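Local coordinates for protein separin (Saccharomyces cerevisiae, PDB 5U1T) that cleaves the Scc1 subunit of cohesin as a caspase-like cysteine protease at the onset of anaphase, and is held inactive by securin during most of the cell cycle, at residues Ser64-Gly69 / Tyr462-Asn467; Gln523-Ile528 / Lys549-Asn554. All coordinates share one frame; numbering follows the deposited sequence.

Contact 1 (Ser64-Gly69 / Tyr462-Asn467); sequences SHHMWG and YCMLRN
Trp68 lies flat against the backbone of Arg466 and bonds through its indole N-H to the next carbonyl. The bond from Trp68 NE1 to Asn467 O is 2.8 Å long and nearly straight (175° at the hydrogen). The acceptor lies in the indole plane, whereas NE1 stands above the plane of the carbonyl. Over one face of the ring Arg466 CA makes a CH-pi contact, 3.5 Å from the centroid of the five-membered ring and 14° off its normal. The opposite face takes the carbonyl oxygen of His66, offset toward the rim, so the indole is sandwiched between backbone atoms of both loops. Beside it Trp68 CZ2 meets Met464 CB at 3.9 Å, and Met464 CE reaches the edge of the His66 imidazole, 3.6 Å from His66 CE1; His66 NE2 bonds to Ser500. This is the tight, buried part.

The other side is looser: exposed Gly69 only brushes Arg466 NH2. There the Arg466 chain bends at chi3 (64°), where NE turns off the line of the chain; Trp68 CB lies over the centre of one guanidinium face, 3.6 Å above its plane, and NH2 bonds to Asn72. An alanine in place of Trp68 would probably leave Asn467 O without its indole donor and open a gap between Arg466 CA and the carbonyl of His66. The contact joins two interhelical loops of the helical domain that are 393 residues apart in sequence: the link between helices 48-64 and 69-87 packs on that between 448-458 and 470-485.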
loop_
_atom_site.group_PDB
_atom_site.type_symbol
_atom_site.label_atom_id
_atom_site.label_comp_id
_atom_site.label_asym_id
_atom_site.label_seq_id
_atom_site.Cartn_x
_atom_site.Cartn_y
_atom_site.Cartn_z
ATOM N N SER A 64 -2.192 -43.425 3.767
ATOM C CA SER A 64 -2.903 -42.179 3.618
ATOM C C SER A 64 -2.203 -41.045 4.353
ATOM O O SER A 64 -2.286 -39.896 3.926
ATOM C CB SER A 64 -4.321 -42.313 4.117
ATOM O OG SER A 64 -5.034 -41.138 3.821
ATOM N N HIS A 65 -1.518 -41.366 5.450
ATOM C CA HIS A 65 -0.885 -40.339 6.264
ATOM C C HIS A 65 0.605 -40.269 6.011
ATOM O O HIS A 65 1.344 -39.792 6.851
ATOM C CB HIS A 65 -1.139 -40.592 7.754
ATOM C CG HIS A 65 -2.589 -40.600 8.127
ATOM N ND1 HIS A 65 -3.019 -40.777 9.425
ATOM C CD2 HIS A 65 -3.708 -40.451 7.377
ATOM C CE1 HIS A 65 -4.344 -40.741 9.455
ATOM N NE2 HIS A 65 -4.783 -40.534 8.226
ATOM N N HIS A 66 1.028 -40.804 4.867
ATOM C CA HIS A 66 2.439 -40.858 4.455
ATOM C C HIS A 66 3.436 -41.451 5.478
ATOM O O HIS A 66 4.625 -41.181 5.414
ATOM C CB HIS A 66 2.892 -39.443 4.049
ATOM C CG HIS A 66 2.341 -38.995 2.729
ATOM N ND1 HIS A 66 3.106 -38.346 1.783
ATOM C CD2 HIS A 66 1.112 -39.139 2.185
ATOM C CE1 HIS A 66 2.367 -38.106 0.714
ATOM N NE2 HIS A 66 1.156 -38.581 0.936
ATOM N N MET A 67 2.959 -42.276 6.399
ATOM C CA MET A 67 3.809 -42.862 7.431
ATOM C C MET A 67 4.489 -44.155 6.944
ATOM O O MET A 67 4.094 -45.264 7.334
ATOM C CB MET A 67 2.971 -43.146 8.674
ATOM C CG MET A 67 2.555 -41.922 9.423
ATOM S SD MET A 67 4.033 -41.138 10.102
ATOM C CE MET A 67 4.104 -41.893 11.721
ATOM N N TRP A 68 5.499 -44.026 6.092
ATOM C CA TRP A 68 5.957 -45.168 5.301
ATOM C C TRP A 68 6.692 -46.231 6.112
ATOM O O TRP A 68 6.690 -47.407 5.754
ATOM C CB TRP A 68 6.871 -44.705 4.167
ATOM C CG TRP A 68 6.467 -43.405 3.448
ATOM C CD1 TRP A 68 7.207 -42.252 3.355
ATOM C CD2 TRP A 68 5.266 -43.164 2.693
ATOM N NE1 TRP A 68 6.542 -41.320 2.602
ATOM C CE2 TRP A 68 5.347 -41.844 2.193
ATOM C CE3 TRP A 68 4.131 -43.922 2.410
ATOM C CZ2 TRP A 68 4.336 -41.278 1.412
ATOM C CZ3 TRP A 68 3.122 -43.352 1.643
ATOM C CH2 TRP A 68 3.231 -42.045 1.154
ATOM N N GLY A 69 7.330 -45.814 7.197
ATOM C CA GLY A 69 8.186 -46.677 7.977
ATOM C C GLY A 69 7.371 -47.640 8.788
ATOM O O GLY A 69 7.849 -48.713 9.138
ATOM N N TYR A 462 1.975 -43.794 -4.963
ATOM C CA TYR A 462 3.260 -44.494 -5.030
ATOM C C TYR A 462 4.259 -43.617 -5.763
ATOM O O TYR A 462 5.457 -43.873 -5.741
ATOM C CB TYR A 462 3.150 -45.898 -5.688
ATOM C CG TYR A 462 2.370 -46.858 -4.824
ATOM C CD1 TYR A 462 2.950 -47.430 -3.692
ATOM C CD2 TYR A 462 1.046 -47.147 -5.098
ATOM C CE1 TYR A 462 2.233 -48.284 -2.874
ATOM C CE2 TYR A 462 0.325 -47.970 -4.292
ATOM C CZ TYR A 462 0.916 -48.553 -3.184
ATOM O OH TYR A 462 0.179 -49.396 -2.377
ATOM N N CYS A 463 3.770 -42.554 -6.382
ATOM C CA CYS A 463 4.664 -41.545 -6.943
ATOM C C CYS A 463 5.458 -40.769 -5.872
ATOM O O CYS A 463 6.469 -40.155 -6.193
ATOM C CB CYS A 463 3.877 -40.574 -7.821
ATOM S SG CYS A 463 3.514 -41.205 -9.477
ATOM N N MET A 464 5.018 -40.814 -4.615
ATOM C CA MET A 464 5.770 -40.196 -3.529
ATOM C C MET A 464 7.111 -40.877 -3.256
ATOM O O MET A 464 7.964 -40.294 -2.584
ATOM C CB MET A 464 4.953 -40.187 -2.242
ATOM C CG MET A 464 3.569 -39.555 -2.383
ATOM S SD MET A 464 3.558 -37.821 -2.904
ATOM C CE MET A 464 4.785 -37.210 -1.789
ATOM N N LEU A 465 7.303 -42.086 -3.783
ATOM C CA LEU A 465 8.538 -42.851 -3.599
ATOM C C LEU A 465 9.018 -42.917 -2.153
ATOM O O LEU A 465 10.215 -42.836 -1.898
ATOM C CB LEU A 465 9.653 -42.282 -4.469
ATOM C CG LEU A 465 9.543 -42.488 -5.980
ATOM C CD1 LEU A 465 10.729 -41.844 -6.680
ATOM C CD2 LEU A 465 9.460 -43.982 -6.359
ATOM N N ARG A 466 8.079 -43.083 -1.224
ATOM C CA ARG A 466 8.365 -43.153 0.212
ATOM C C ARG A 466 9.141 -41.935 0.731
ATOM O O ARG A 466 10.011 -42.049 1.599
ATOM C CB ARG A 466 9.131 -44.436 0.554
ATOM C CG ARG A 466 8.294 -45.700 0.481
ATOM C CD ARG A 466 9.091 -46.919 0.880
ATOM N NE ARG A 466 9.520 -46.876 2.275
ATOM C CZ ARG A 466 8.921 -47.514 3.277
ATOM N NH1 ARG A 466 7.846 -48.255 3.064
ATOM N NH2 ARG A 466 9.400 -47.409 4.506
ATOM N N ASN A 467 8.809 -40.770 0.190
ATOM C CA ASN A 467 9.431 -39.532 0.595
ATOM C C ASN A 467 8.743 -38.969 1.834
ATOM O O ASN A 467 7.526 -38.816 1.868
ATOM C CB ASN A 467 9.386 -38.524 -0.546
ATOM C CG ASN A 467 10.191 -37.285 -0.254
ATOM O OD1 ASN A 467 9.830 -36.487 0.612
ATOM N ND2 ASN A 467 11.284 -37.111 -0.983
#

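Contact 2 (Gln523-Ile528 / Lys549-Asn554)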
loop_
_atom_site.group_PDB
_atom_site.type_symbol
_atom_site.label_atom_id
_atom_site.label_comp_id
_atom_site.label_asym_id
_atom_site.label_seq_id
_atom_site.Cartn_x
_atom_site.Cartn_y
_atom_site.Cartn_z
ATOM N N GLN A 523 -7.229 -33.491 11.361
ATOM C CA GLN A 523 -7.159 -32.050 11.622
ATOM C C GLN A 523 -6.014 -31.368 10.888
ATOM O O GLN A 523 -6.224 -30.339 10.253
ATOM C CB GLN A 523 -7.030 -31.754 13.121
ATOM C CG GLN A 523 -8.317 -31.911 13.939
ATOM C CD GLN A 523 -9.406 -30.885 13.594
ATOM O OE1 GLN A 523 -9.240 -29.679 13.827
ATOM N NE2 GLN A 523 -10.532 -31.366 13.044
ATOM N N LEU A 524 -4.812 -31.939 10.955
ATOM C CA LEU A 524 -3.633 -31.288 10.375
ATOM C C LEU A 524 -3.722 -31.191 8.861
ATOM O O LEU A 524 -3.111 -30.310 8.263
ATOM C CB LEU A 524 -2.343 -32.021 10.756
ATOM C CG LEU A 524 -1.720 -31.739 12.126
ATOM C CD1 LEU A 524 -0.534 -32.639 12.351
ATOM C CD2 LEU A 524 -1.311 -30.284 12.275
ATOM N N SER A 525 -4.469 -32.110 8.244
ATOM C CA SER A 525 -4.670 -32.084 6.806
ATOM C C SER A 525 -5.681 -30.997 6.450
ATOM O O SER A 525 -5.539 -30.298 5.449
ATOM C CB SER A 525 -5.137 -33.452 6.297
ATOM O OG SER A 525 -4.126 -34.420 6.490
ATOM N N ARG A 526 -6.702 -30.864 7.285
ATOM C CA ARG A 526 -7.692 -29.820 7.113
ATOM C C ARG A 526 -7.082 -28.449 7.350
ATOM O O ARG A 526 -7.480 -27.479 6.709
ATOM C CB ARG A 526 -8.863 -30.044 8.050
ATOM C CG ARG A 526 -9.472 -31.401 7.896
ATOM C CD ARG A 526 -10.656 -31.534 8.792
ATOM N NE ARG A 526 -11.651 -30.537 8.447
ATOM C CZ ARG A 526 -12.735 -30.283 9.170
ATOM N NH1 ARG A 526 -13.583 -29.345 8.762
ATOM N NH2 ARG A 526 -12.969 -30.955 10.294
ATOM N N MET A 527 -6.104 -28.377 8.255
ATOM C CA MET A 527 -5.435 -27.108 8.563
ATOM C C MET A 527 -4.622 -26.613 7.392
ATOM O O MET A 527 -4.661 -25.443 7.077
ATOM C CB MET A 527 -4.545 -27.235 9.794
ATOM C CG MET A 527 -5.337 -27.215 11.073
ATOM S SD MET A 527 -4.386 -27.486 12.568
ATOM C CE MET A 527 -3.471 -25.975 12.737
ATOM N N ILE A 528 -3.888 -27.502 6.737
ATOM C CA ILE A 528 -3.175 -27.093 5.543
ATOM C C ILE A 528 -4.206 -26.636 4.506
ATOM O O ILE A 528 -4.016 -25.608 3.862
ATOM C CB ILE A 528 -2.280 -28.212 4.982
ATOM C CG1 ILE A 528 -1.121 -28.479 5.944
ATOM C CG2 ILE A 528 -1.716 -27.809 3.635
ATOM C CD1 ILE A 528 -0.170 -29.571 5.518
ATOM N N LYS A 549 -2.198 -40.308 16.039
ATOM C CA LYS A 549 -0.948 -40.863 16.533
ATOM C C LYS A 549 0.044 -41.037 15.380
ATOM O O LYS A 549 1.207 -40.638 15.476
ATOM C CB LYS A 549 -1.216 -42.174 17.273
ATOM C CG LYS A 549 -1.941 -41.965 18.626
ATOM C CD LYS A 549 -2.740 -43.212 19.090
ATOM C CE LYS A 549 -1.831 -44.389 19.501
ATOM N NZ LYS A 549 -2.607 -45.564 20.040
ATOM N N LEU A 550 -0.438 -41.559 14.266
ATOM C CA LEU A 550 0.415 -41.810 13.116
ATOM C C LEU A 550 0.107 -40.843 11.986
ATOM O O LEU A 550 -0.905 -40.987 11.301
ATOM C CB LEU A 550 0.236 -43.255 12.638
ATOM C CG LEU A 550 0.453 -44.308 13.741
ATOM C CD1 LEU A 550 0.258 -45.717 13.213
ATOM C CD2 LEU A 550 1.835 -44.162 14.396
ATOM N N HIS A 551 0.969 -39.863 11.772
ATOM C CA HIS A 551 0.775 -38.963 10.649
ATOM C C HIS A 551 2.075 -38.281 10.305
ATOM O O HIS A 551 2.784 -37.855 11.203
ATOM C CB HIS A 551 -0.305 -37.933 10.972
ATOM C CG HIS A 551 -1.044 -37.435 9.766
ATOM N ND1 HIS A 551 -0.404 -36.931 8.656
ATOM C CD2 HIS A 551 -2.368 -37.379 9.497
ATOM C CE1 HIS A 551 -1.300 -36.588 7.749
ATOM N NE2 HIS A 551 -2.500 -36.849 8.237
ATOM N N LEU A 552 2.406 -38.183 9.022
ATOM C CA LEU A 552 3.606 -37.463 8.612
ATOM C C LEU A 552 3.487 -36.002 9.047
ATOM O O LEU A 552 4.473 -35.361 9.426
ATOM C CB LEU A 552 3.835 -37.542 7.102
ATOM C CG LEU A 552 5.047 -36.747 6.611
ATOM C CD1 LEU A 552 6.314 -37.346 7.153
ATOM C CD2 LEU A 552 5.123 -36.662 5.109
ATOM N N LEU A 553 2.267 -35.484 9.023
ATOM C CA LEU A 553 2.068 -34.073 9.312
ATOM C C LEU A 553 2.357 -33.766 10.779
ATOM O O LEU A 553 2.503 -32.614 11.154
ATOM C CB LEU A 553 0.649 -33.634 8.941
ATOM C CG LEU A 553 0.351 -33.640 7.448
ATOM C CD1 LEU A 553 -0.944 -32.941 7.231
ATOM C CD2 LEU A 553 1.462 -33.008 6.656
ATOM N N ASN A 554 2.461 -34.799 11.609
ATOM C CA ASN A 554 2.801 -34.568 13.006
ATOM C C ASN A 554 4.240 -34.066 13.142
ATOM O O ASN A 554 4.630 -33.496 14.165
ATOM C CB ASN A 554 2.589 -35.845 13.829
ATOM C CG ASN A 554 1.122 -36.085 14.167
ATOM O OD1 ASN A 554 0.334 -35.128 14.271
ATOM N ND2 ASN A 554 0.743 -37.363 14.345
#
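Ser525 OG is gripped by Glu501 and Ser522, with which it makes hydrogen bonds, and it sits 3.4 Å from His551 NE2 across the contact. His551 NE2 bonds to the same carboxylate oxygen of Glu501, which thus joins the serine and the histidine. With ND1 accepting from Leu553 N, the proton of a neutral ring would probably sit on NE2, facing Glu501, whose charge would favour it. The setting is a short-range helix-to-loop contact in the all-helical region: the first turns of helix 523-533 pack against the loop before helix 557-572, the two segments 21 residues apart at their closest ends.

The imidazole is also fixed from its other nitrogen. The backbone N of Leu553 donates to His551 ND1 at 3.1 Å and 166°, although this donor is tilted 26° from the ring plane. The first torsion of His551 (chi1 -151°) swings CG to the side away from its own backbone N, roughly anti to it.

Next to this polar cluster the contact is apolar, and Leu553 fills its middle. Its CB packs on Leu524 CD1 at 3.7 Å, while its CD1 lies beside Leu524 O, which accepts from Ile528 N within the helix, and beside Ser525 OG. Leu553 and Ile528 approach tip to tip, their CD1 atoms 3.9 Å apart. Leu470 of helix 470-485 adds to this apolar layer by touching both of these side chains, and Ile560 of helix 557-572 touches Leu524 and Ile528.

At the margin Asn554 crosses Leu524 at about a right angle. Its amide nitrogen ND2 is bonded to Asp548 O, and the other branch of the amide turns back to the helix: Asn554 OD1 lies 3.3 Å from Leu524 CD1.

In the fold
The two contacts lie side by side, their centres about 14 Å apart, and they touch directly. His65 makes the join: its ND1 is 2.8 Å from Leu550 O and its carbonyl oxygen 2.9 Å from Leu552 N, both probable hydrogen bonds, while its ring stacks on that of His551. The loop 549-554 therefore meets segment 523-528 of helix 523-533 and also the N-terminal segment 64-69. Helix 501-509 lines both contacts, with Ile502 touching His66, His551 and Leu553. Along the chain contact 1 closes before contact 2 opens. Both belong to the helical region and lie away from Cys1497, the active-site cysteine assigned by similarity.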